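Local coordinates for protein putative aspartate aminotransferase (Thermus thermophilus, PDB 1IUG) that probably transfers amino groups between amino acids such as aspartate and 2-oxo acids, using pyridoxal 5'-phosphate as its cofactor, at residues 9-13 and 188-192; 164-168 and 250-254; 261-265 and 281-287; 301-305 and 341-347. Numbering follows the deposited sequence.

Contact 1. Residues 9-13 and 188-192; sequences PVRLH and MCPPG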
# COMPACT_ATOMS: atom_id res chain seq x y z
N PRO A 9 0.06 -5.92 -13.92
CA PRO A 9 1.28 -5.09 -13.97
C PRO A 9 1.87 -5.08 -15.38
O PRO A 9 1.49 -5.89 -16.24
CB PRO A 9 2.21 -5.80 -12.99
CG PRO A 9 1.26 -6.38 -11.99
CD PRO A 9 0.20 -6.96 -12.88
N VAL A 10 2.80 -4.17 -15.61
CA VAL A 10 3.42 -4.04 -16.92
C VAL A 10 4.94 -4.14 -16.90
O VAL A 10 5.57 -4.20 -15.84
CB VAL A 10 3.06 -2.69 -17.60
CG1 VAL A 10 1.55 -2.56 -17.78
CG2 VAL A 10 3.62 -1.53 -16.79
N ARG A 11 5.50 -4.14 -18.11
CA ARG A 11 6.93 -4.17 -18.38
C ARG A 11 7.45 -2.85 -17.81
O ARG A 11 6.97 -1.78 -18.19
CB ARG A 11 7.09 -4.22 -19.90
CG ARG A 11 8.14 -5.15 -20.44
CD ARG A 11 9.53 -4.82 -20.00
NE ARG A 11 10.29 -4.37 -21.16
CZ ARG A 11 10.62 -5.13 -22.21
NH1 ARG A 11 10.26 -6.41 -22.25
NH2 ARG A 11 11.30 -4.60 -23.22
N LEU A 12 8.41 -2.94 -16.90
CA LEU A 12 8.96 -1.75 -16.25
C LEU A 12 9.86 -0.85 -17.08
O LEU A 12 10.67 -1.31 -17.88
CB LEU A 12 9.67 -2.14 -14.95
CG LEU A 12 8.84 -2.81 -13.86
CD1 LEU A 12 9.71 -3.01 -12.62
CD2 LEU A 12 7.61 -1.97 -13.53
N HIS A 13 9.71 0.45 -16.86
CA HIS A 13 10.52 1.44 -17.54
C HIS A 13 11.92 1.36 -16.91
O HIS A 13 12.05 1.17 -15.70
CB HIS A 13 9.92 2.84 -17.32
CG HIS A 13 10.58 3.91 -18.12
ND1 HIS A 13 9.99 4.49 -19.23
CD2 HIS A 13 11.79 4.52 -17.98
CE1 HIS A 13 10.80 5.40 -19.73
NE2 HIS A 13 11.90 5.44 -19.00
N MET A 188 4.12 2.63 -15.86
CA MET A 188 5.23 1.67 -16.03
C MET A 188 6.07 1.49 -14.76
O MET A 188 7.30 1.34 -14.82
CB MET A 188 6.11 2.09 -17.22
CG MET A 188 5.36 2.12 -18.56
SD MET A 188 6.26 3.01 -19.86
CE MET A 188 6.05 4.72 -19.27
N CYS A 189 5.39 1.51 -13.62
CA CYS A 189 6.03 1.34 -12.32
C CYS A 189 5.44 0.12 -11.63
O CYS A 189 4.42 -0.41 -12.06
CB CYS A 189 5.80 2.57 -11.44
SG CYS A 189 6.69 4.03 -11.99
N PRO A 190 6.10 -0.37 -10.56
CA PRO A 190 5.60 -1.54 -9.84
C PRO A 190 4.30 -1.20 -9.10
O PRO A 190 3.96 -0.02 -8.92
CB PRO A 190 6.72 -1.82 -8.82
CG PRO A 190 7.94 -1.20 -9.45
CD PRO A 190 7.40 0.07 -10.01
N PRO A 191 3.52 -2.23 -8.72
CA PRO A 191 2.25 -2.04 -7.99
C PRO A 191 2.62 -1.54 -6.59
O PRO A 191 3.72 -1.84 -6.11
CB PRO A 191 1.70 -3.46 -7.89
CG PRO A 191 2.32 -4.17 -9.05
CD PRO A 191 3.72 -3.65 -9.05
N GLY A 192 1.74 -0.78 -5.95
CA GLY A 192 2.05 -0.30 -4.62
C GLY A 192 1.61 1.12 -4.30
O GLY A 192 1.59 1.50 -3.13
O HOH W 1 4.16 -3.01 -13.25
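Two irregular loops pack here, and M188 provides the largest bump. Its backbone turns in the left-handed region, and its side chain lies along the 9-13 loop, with CB 4.1 Å from R11 O and 3.9 Å from H13 CB. V10 CG2 also presses on M188 CA at 3.7 Å, a small branched knob that fits against the start of M188. L12 drops CD2 into the hollow over the M188-C189 backbone, 3.6 Å from M188 O, while its CD1 reaches P190 CG at 4.1 Å. At the far end two puckered proline rings meet, P9 CG to P191 CG at 3.8 Å. A water fills the gap between, accepting from V10 N (3.0 Å) and donating to C189 O (2.9 Å). H13 N, at the N-cap of helix 14-21, donates to M188 O at 3.3 Å. P9, P190 and P191 also touch the second subunit. The arrangement joins the loop before helix 14-21 to the one following cofactor lysine K185 in this class-V, fold-type I aminotransferase.

Contact 2. Residues 164-168 and 250-254; sequences LLVGE and LEEHL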
# COMPACT_ATOMS: atom_id res chain seq x y z
N LEU A 164 -4.57 7.33 -17.53
CA LEU A 164 -3.48 8.23 -17.17
C LEU A 164 -2.19 7.79 -17.86
O LEU A 164 -1.73 6.67 -17.66
CB LEU A 164 -3.26 8.26 -15.65
CG LEU A 164 -2.17 9.22 -15.15
CD1 LEU A 164 -2.61 10.66 -15.36
CD2 LEU A 164 -1.86 8.97 -13.69
N LEU A 165 -1.62 8.69 -18.68
CA LEU A 165 -0.38 8.44 -19.42
C LEU A 165 -0.54 7.40 -20.54
O LEU A 165 0.44 6.90 -21.10
CB LEU A 165 0.76 8.02 -18.48
CG LEU A 165 2.00 8.91 -18.54
CD1 LEU A 165 1.68 10.29 -17.99
CD2 LEU A 165 3.14 8.28 -17.76
N VAL A 166 -1.79 7.09 -20.87
CA VAL A 166 -2.09 6.13 -21.92
C VAL A 166 -2.88 6.89 -22.99
O VAL A 166 -2.61 6.75 -24.18
CB VAL A 166 -2.93 4.95 -21.37
CG1 VAL A 166 -3.30 4.00 -22.48
CG2 VAL A 166 -2.15 4.22 -20.29
N GLY A 167 -3.81 7.72 -22.53
CA GLY A 167 -4.62 8.53 -23.41
C GLY A 167 -4.75 9.93 -22.81
O GLY A 167 -4.20 10.20 -21.74
N GLU A 168 -5.47 10.81 -23.50
CA GLU A 168 -5.67 12.17 -23.04
C GLU A 168 -6.58 12.20 -21.81
O GLU A 168 -7.63 11.56 -21.79
CB GLU A 168 -6.30 13.03 -24.14
CG GLU A 168 -5.35 13.42 -25.27
CD GLU A 168 -4.31 14.44 -24.84
OE1 GLU A 168 -3.28 14.57 -25.55
OE2 GLU A 168 -4.51 15.13 -23.82
N LEU A 250 5.03 14.11 -23.75
CA LEU A 250 3.72 13.47 -23.55
C LEU A 250 2.96 13.12 -24.83
O LEU A 250 2.54 11.97 -25.00
CB LEU A 250 2.83 14.33 -22.64
CG LEU A 250 1.48 13.70 -22.26
CD1 LEU A 250 1.70 12.40 -21.51
CD2 LEU A 250 0.67 14.67 -21.42
N GLU A 251 2.81 14.10 -25.72
CA GLU A 251 2.10 13.92 -26.98
C GLU A 251 2.67 12.78 -27.82
O GLU A 251 1.92 12.01 -28.42
CB GLU A 251 2.13 15.22 -27.80
CG GLU A 251 0.82 15.53 -28.51
CD GLU A 251 -0.34 15.74 -27.54
OE1 GLU A 251 -0.20 16.57 -26.61
OE2 GLU A 251 -1.39 15.08 -27.71
N GLU A 252 3.99 12.67 -27.84
CA GLU A 252 4.66 11.62 -28.58
C GLU A 252 4.41 10.27 -27.91
O GLU A 252 4.21 9.26 -28.58
CB GLU A 252 6.17 11.89 -28.67
CG GLU A 252 6.54 13.15 -29.46
CD GLU A 252 6.65 14.40 -28.59
OE1 GLU A 252 5.70 14.74 -27.85
OE2 GLU A 252 7.71 15.07 -28.66
N HIS A 253 4.42 10.26 -26.57
CA HIS A 253 4.20 9.04 -25.80
C HIS A 253 2.78 8.52 -26.03
O HIS A 253 2.57 7.32 -26.21
CB HIS A 253 4.42 9.30 -24.30
CG HIS A 253 4.05 8.14 -23.43
ND1 HIS A 253 4.87 7.05 -23.26
CD2 HIS A 253 2.94 7.90 -22.69
CE1 HIS A 253 4.28 6.18 -22.45
NE2 HIS A 253 3.11 6.67 -22.09
N LEU A 254 1.82 9.44 -26.04
CA LEU A 254 0.42 9.08 -26.25
C LEU A 254 0.20 8.54 -27.66
O LEU A 254 -0.49 7.53 -27.84
CB LEU A 254 -0.49 10.28 -25.97
CG LEU A 254 -0.45 10.80 -24.53
CD1 LEU A 254 -1.41 11.97 -24.36
CD2 LEU A 254 -0.78 9.67 -23.56
O HOH W 2 -3.09 7.55 -26.77
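L254 lays its side chain across the backbone of the 164-168 loop, CD2 standing 3.5 Å from V166 O, 3.7 Å from G167 N and 3.8 Å from L165 C. A flexible, branched apolar chain suits this place because it can spread over peptide groups. The side chain of L165, whose backbone is left-handed (phi/psi 69/13), meets L250 one helical turn earlier, CD1 to CD1 at 4.1 Å; L243 and V246 of helix 233-246 also touch it. Polar groups supplement this packing. H253 points toward the loop and makes a weak hydrogen bond from NE2 to L165 O, 2.9 Å long but bent to 125°. A water donates to both V166 O and L254 O, each at 2.8 Å, joining the two backbones. At the exposed margin E168 OE1 lies 2.9 Å from E251 OE2, a close approach of two acceptors that is no hydrogen bond; E168 OE2 also has a weak, long ion pair with R48. The contact joins parts of the fold away from the cofactor lysine and substrate site: the first turn of helix 250-270 sits against the loop between strands 155-159 and 178-182 of the seven-stranded sheet typical of fold-type I enzymes.

Contact 3. Residues 261-265 and 281-287; sequences NALLY and SPAVAAF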
# COMPACT_ATOMS: atom_id res chain seq x y z
N ASN A 261 -1.36 -0.07 -29.83
CA ASN A 261 -2.59 -0.80 -29.56
C ASN A 261 -3.35 -1.06 -30.86
O ASN A 261 -3.92 -2.14 -31.04
CB ASN A 261 -3.47 -0.02 -28.58
CG ASN A 261 -4.48 -0.92 -27.89
OD1 ASN A 261 -4.11 -1.90 -27.25
ND2 ASN A 261 -5.76 -0.57 -28.00
N ALA A 262 -3.35 -0.07 -31.75
CA ALA A 262 -4.02 -0.19 -33.04
C ALA A 262 -3.33 -1.27 -33.86
O ALA A 262 -3.95 -1.94 -34.69
CB ALA A 262 -3.98 1.14 -33.78
N LEU A 263 -2.03 -1.44 -33.61
CA LEU A 263 -1.23 -2.45 -34.29
C LEU A 263 -1.74 -3.84 -33.92
O LEU A 263 -1.83 -4.72 -34.77
CB LEU A 263 0.24 -2.30 -33.89
CG LEU A 263 1.25 -3.25 -34.53
CD1 LEU A 263 1.34 -2.99 -36.03
CD2 LEU A 263 2.61 -3.08 -33.88
N LEU A 264 -2.10 -4.02 -32.64
CA LEU A 264 -2.61 -5.29 -32.15
C LEU A 264 -3.99 -5.61 -32.72
O LEU A 264 -4.27 -6.75 -33.09
CB LEU A 264 -2.66 -5.30 -30.62
CG LEU A 264 -1.32 -5.16 -29.89
CD1 LEU A 264 -1.56 -5.14 -28.39
CD2 LEU A 264 -0.39 -6.30 -30.28
N TYR A 265 -4.86 -4.60 -32.78
CA TYR A 265 -6.20 -4.78 -33.33
C TYR A 265 -6.12 -5.07 -34.82
O TYR A 265 -6.92 -5.83 -35.35
CB TYR A 265 -7.08 -3.56 -33.07
CG TYR A 265 -7.80 -3.60 -31.74
CD1 TYR A 265 -7.57 -2.62 -30.78
CD2 TYR A 265 -8.72 -4.61 -31.45
CE1 TYR A 265 -8.25 -2.63 -29.56
CE2 TYR A 265 -9.40 -4.64 -30.24
CZ TYR A 265 -9.16 -3.65 -29.30
OH TYR A 265 -9.82 -3.67 -28.09
N SER A 281 -10.02 1.87 -26.20
CA SER A 281 -9.09 2.46 -25.25
C SER A 281 -7.70 2.00 -25.69
O SER A 281 -7.52 0.85 -26.10
CB SER A 281 -9.36 1.92 -23.84
OG SER A 281 -8.32 2.30 -22.95
N PRO A 282 -6.71 2.90 -25.64
CA PRO A 282 -5.34 2.56 -26.06
C PRO A 282 -4.61 1.67 -25.04
O PRO A 282 -3.49 1.24 -25.28
CB PRO A 282 -4.65 3.93 -26.15
CG PRO A 282 -5.79 4.94 -26.18
CD PRO A 282 -6.80 4.32 -25.27
N ALA A 283 -5.26 1.39 -23.91
CA ALA A 283 -4.66 0.59 -22.84
C ALA A 283 -4.60 -0.92 -23.07
O ALA A 283 -3.74 -1.60 -22.50
CB ALA A 283 -5.36 0.88 -21.52
N VAL A 284 -5.51 -1.45 -23.88
CA VAL A 284 -5.56 -2.89 -24.10
C VAL A 284 -6.36 -3.24 -25.35
O VAL A 284 -7.20 -2.45 -25.80
CB VAL A 284 -6.19 -3.59 -22.85
CG1 VAL A 284 -7.59 -3.04 -22.59
CG2 VAL A 284 -6.23 -5.10 -23.02
N ALA A 285 -6.05 -4.38 -25.95
CA ALA A 285 -6.75 -4.88 -27.13
C ALA A 285 -7.49 -6.15 -26.71
O ALA A 285 -6.87 -7.15 -26.32
CB ALA A 285 -5.77 -5.19 -28.26
N ALA A 286 -8.82 -6.09 -26.73
CA ALA A 286 -9.65 -7.23 -26.33
C ALA A 286 -10.29 -7.91 -27.54
O ALA A 286 -10.85 -7.25 -28.41
CB ALA A 286 -10.72 -6.77 -25.35
N PHE A 287 -10.19 -9.24 -27.57
CA PHE A 287 -10.74 -10.03 -28.67
C PHE A 287 -11.65 -11.16 -28.21
O PHE A 287 -11.43 -11.76 -27.16
CB PHE A 287 -9.62 -10.66 -29.50
CG PHE A 287 -8.71 -9.67 -30.16
CD1 PHE A 287 -7.43 -9.45 -29.65
CD2 PHE A 287 -9.12 -8.98 -31.29
CE1 PHE A 287 -6.57 -8.55 -30.27
CE2 PHE A 287 -8.26 -8.08 -31.92
CZ PHE A 287 -6.98 -7.86 -31.41
O HOH W 3 -9.55 -1.45 -26.75
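Helix 250-270 packs here on strand 285-288, helix-on-sheet packing in the smaller domain of a fold-type I aminotransferase; the short segment axes approach to 8.6 Å and run nearly parallel, at 17°. Among the apolar contacts, small A285 allows close packing: its CB lies 3.9 Å from L264 CB and makes a CH-pi contact, 3.9 Å from the Y265 ring centroid. The aromatic contact is an offset edge-to-face pair, the edge of Y265 toward the face of F287, with centroids 5.2 Å apart. Hydrogen bonds secure the polar ends. N261, an amide able to reach backbone carbonyls, donates from ND2 to V284 O (3.2 Å), at the last residue of the type I turn from S281 to V284. V284 and A286 pack on R322, predicted to bind substrate. The tyrosine hydroxyl is the polar tip of an otherwise apolar ring: Y265 OH accepts from A286 N at 3.0 Å and lies 2.6 Å from a hydrogen-bonded water whose oxygen is also 2.7 Å from V284 O.

Contact 4. Residues 301-305 and 341-347; sequences AFAQR and FREVLEE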
# COMPACT_ATOMS: atom_id res chain seq x y z
N ALA A 301 -0.40 -20.98 -26.31
CA ALA A 301 0.28 -20.63 -27.56
C ALA A 301 1.21 -19.44 -27.32
O ALA A 301 2.33 -19.41 -27.83
CB ALA A 301 -0.73 -20.31 -28.64
N PHE A 302 0.74 -18.46 -26.55
CA PHE A 302 1.55 -17.30 -26.24
C PHE A 302 2.65 -17.67 -25.23
O PHE A 302 3.79 -17.24 -25.36
CB PHE A 302 0.68 -16.16 -25.69
CG PHE A 302 0.08 -15.29 -26.75
CD1 PHE A 302 -1.27 -15.39 -27.08
CD2 PHE A 302 0.87 -14.37 -27.44
CE1 PHE A 302 -1.83 -14.59 -28.07
CE2 PHE A 302 0.32 -13.56 -28.44
CZ PHE A 302 -1.03 -13.68 -28.76
N ALA A 303 2.29 -18.51 -24.26
CA ALA A 303 3.23 -18.95 -23.23
C ALA A 303 4.47 -19.63 -23.80
O ALA A 303 5.58 -19.35 -23.36
CB ALA A 303 2.53 -19.87 -22.22
N GLN A 304 4.28 -20.52 -24.78
CA GLN A 304 5.41 -21.21 -25.39
C GLN A 304 6.31 -20.25 -26.18
O GLN A 304 7.44 -20.60 -26.53
CB GLN A 304 4.96 -22.41 -26.24
CG GLN A 304 4.04 -22.09 -27.41
CD GLN A 304 3.56 -23.34 -28.16
OE1 GLN A 304 2.65 -24.04 -27.70
NE2 GLN A 304 4.15 -23.61 -29.32
N ARG A 305 5.81 -19.04 -26.43
CA ARG A 305 6.57 -18.01 -27.14
C ARG A 305 7.23 -17.09 -26.10
O ARG A 305 7.92 -16.14 -26.46
CB ARG A 305 5.64 -17.15 -28.01
CG ARG A 305 4.71 -17.89 -28.96
CD ARG A 305 5.45 -18.73 -29.97
NE ARG A 305 4.65 -18.98 -31.17
CZ ARG A 305 3.63 -19.84 -31.24
NH1 ARG A 305 3.26 -20.54 -30.18
NH2 ARG A 305 2.99 -20.00 -32.39
N PHE A 341 2.00 -12.44 -32.53
CA PHE A 341 0.55 -12.54 -32.59
C PHE A 341 0.18 -13.24 -33.90
O PHE A 341 -0.69 -14.11 -33.91
CB PHE A 341 -0.08 -11.15 -32.49
CG PHE A 341 -1.57 -11.15 -32.21
CD1 PHE A 341 -2.22 -12.33 -31.83
CD2 PHE A 341 -2.31 -9.99 -32.35
CE1 PHE A 341 -3.60 -12.33 -31.60
CE2 PHE A 341 -3.69 -9.99 -32.12
CZ PHE A 341 -4.33 -11.16 -31.74
N ARG A 342 0.88 -12.90 -34.99
CA ARG A 342 0.65 -13.52 -36.29
C ARG A 342 0.83 -15.03 -36.15
O ARG A 342 -0.03 -15.81 -36.54
CB ARG A 342 1.66 -13.04 -37.33
CG ARG A 342 1.58 -11.59 -37.77
CD ARG A 342 0.24 -11.25 -38.39
NE ARG A 342 0.33 -10.23 -39.45
CZ ARG A 342 0.99 -9.08 -39.37
NH1 ARG A 342 1.67 -8.75 -38.28
NH2 ARG A 342 0.97 -8.25 -40.40
N GLU A 343 1.97 -15.43 -35.58
CA GLU A 343 2.30 -16.84 -35.39
C GLU A 343 1.27 -17.61 -34.58
O GLU A 343 0.95 -18.75 -34.91
CB GLU A 343 3.69 -16.98 -34.76
CG GLU A 343 4.81 -16.43 -35.63
CD GLU A 343 6.20 -16.76 -35.11
OE1 GLU A 343 6.32 -17.38 -34.03
OE2 GLU A 343 7.19 -16.39 -35.79
N VAL A 344 0.78 -17.00 -33.50
CA VAL A 344 -0.22 -17.64 -32.65
C VAL A 344 -1.52 -17.85 -33.42
O VAL A 344 -2.20 -18.86 -33.24
CB VAL A 344 -0.50 -16.80 -31.38
CG1 VAL A 344 -1.67 -17.37 -30.59
CG2 VAL A 344 0.74 -16.77 -30.50
N LEU A 345 -1.83 -16.90 -34.30
CA LEU A 345 -3.03 -16.96 -35.13
C LEU A 345 -2.94 -18.10 -36.15
O LEU A 345 -3.91 -18.85 -36.34
CB LEU A 345 -3.25 -15.61 -35.82
CG LEU A 345 -4.38 -14.71 -35.29
CD1 LEU A 345 -4.51 -14.81 -33.79
CD2 LEU A 345 -4.13 -13.28 -35.72
N GLU A 346 -1.78 -18.25 -36.78
CA GLU A 346 -1.55 -19.29 -37.77
C GLU A 346 -1.59 -20.69 -37.16
O GLU A 346 -1.84 -21.67 -37.87
CB GLU A 346 -0.20 -19.09 -38.47
CG GLU A 346 -0.07 -17.79 -39.24
CD GLU A 346 1.31 -17.59 -39.86
OE1 GLU A 346 2.27 -18.26 -39.42
OE2 GLU A 346 1.43 -16.75 -40.78
N GLU A 347 -1.33 -20.78 -35.86
CA GLU A 347 -1.33 -22.06 -35.15
C GLU A 347 -2.71 -22.48 -34.66
O GLU A 347 -3.12 -23.63 -34.84
CB GLU A 347 -0.36 -22.01 -33.97
CG GLU A 347 -0.24 -23.34 -33.21
CD GLU A 347 0.63 -23.25 -31.96
OE1 GLU A 347 0.11 -23.54 -30.86
OE2 GLU A 347 1.82 -22.91 -32.08
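V344, R305 and F302 bury the most surface here, where residues 301-305, at the end of the helix 295-303 region, meet helix 331-348. V344 is the central knob: CG1 touches A301 CB at 3.7 Å and F302 CE1 at 3.8 Å, while CG2 makes a CH-pi contact 3.8 Å from the F302 ring centroid. A compact branched side chain suits this spot, since its two methyls can touch A301, F302 and the R305 guanidinium together, and a small alanine lets the backbones come close. F302 extends the apolar patch inward, CZ 3.6 Å from F341 CD1, and both phenylalanines also rest on L323. R305 lies across the outer margin, one face of its guanidinium over V344 CG2. Its NH2 forms a salt bridge with E347 OE2 at 3.2 Å, and NE a long one with E343 OE1 at 3.7 Å. The chemistry thus grades from aromatic packing inside to a charged, more exposed margin, where one arginine is shared between two glutamates a helical turn apart.

From the N terminus, contact 1 closes the longest loop, bringing the loop between strand 3-4 and helix 14-21 against the segment leading into strand 193-198. Contact 2 opens inside that loop and closes beyond it, so the two cross; they also touch, M188 packing on H253. Contacts 3 and 4 follow in series, each closing a short loop. Contact 3 uses the same helix 250-270 as contact 2, carrying it from the large-sheet region to the smaller sheet, and V166 rests against the turn at P282 and A283. Contact 4 then pairs helices 295-303 and 331-348, with F341 meeting L264 and F287 of contact 3. Touching neighbours thus form a chain, 1-2-3-4, running on to the C-terminal helix.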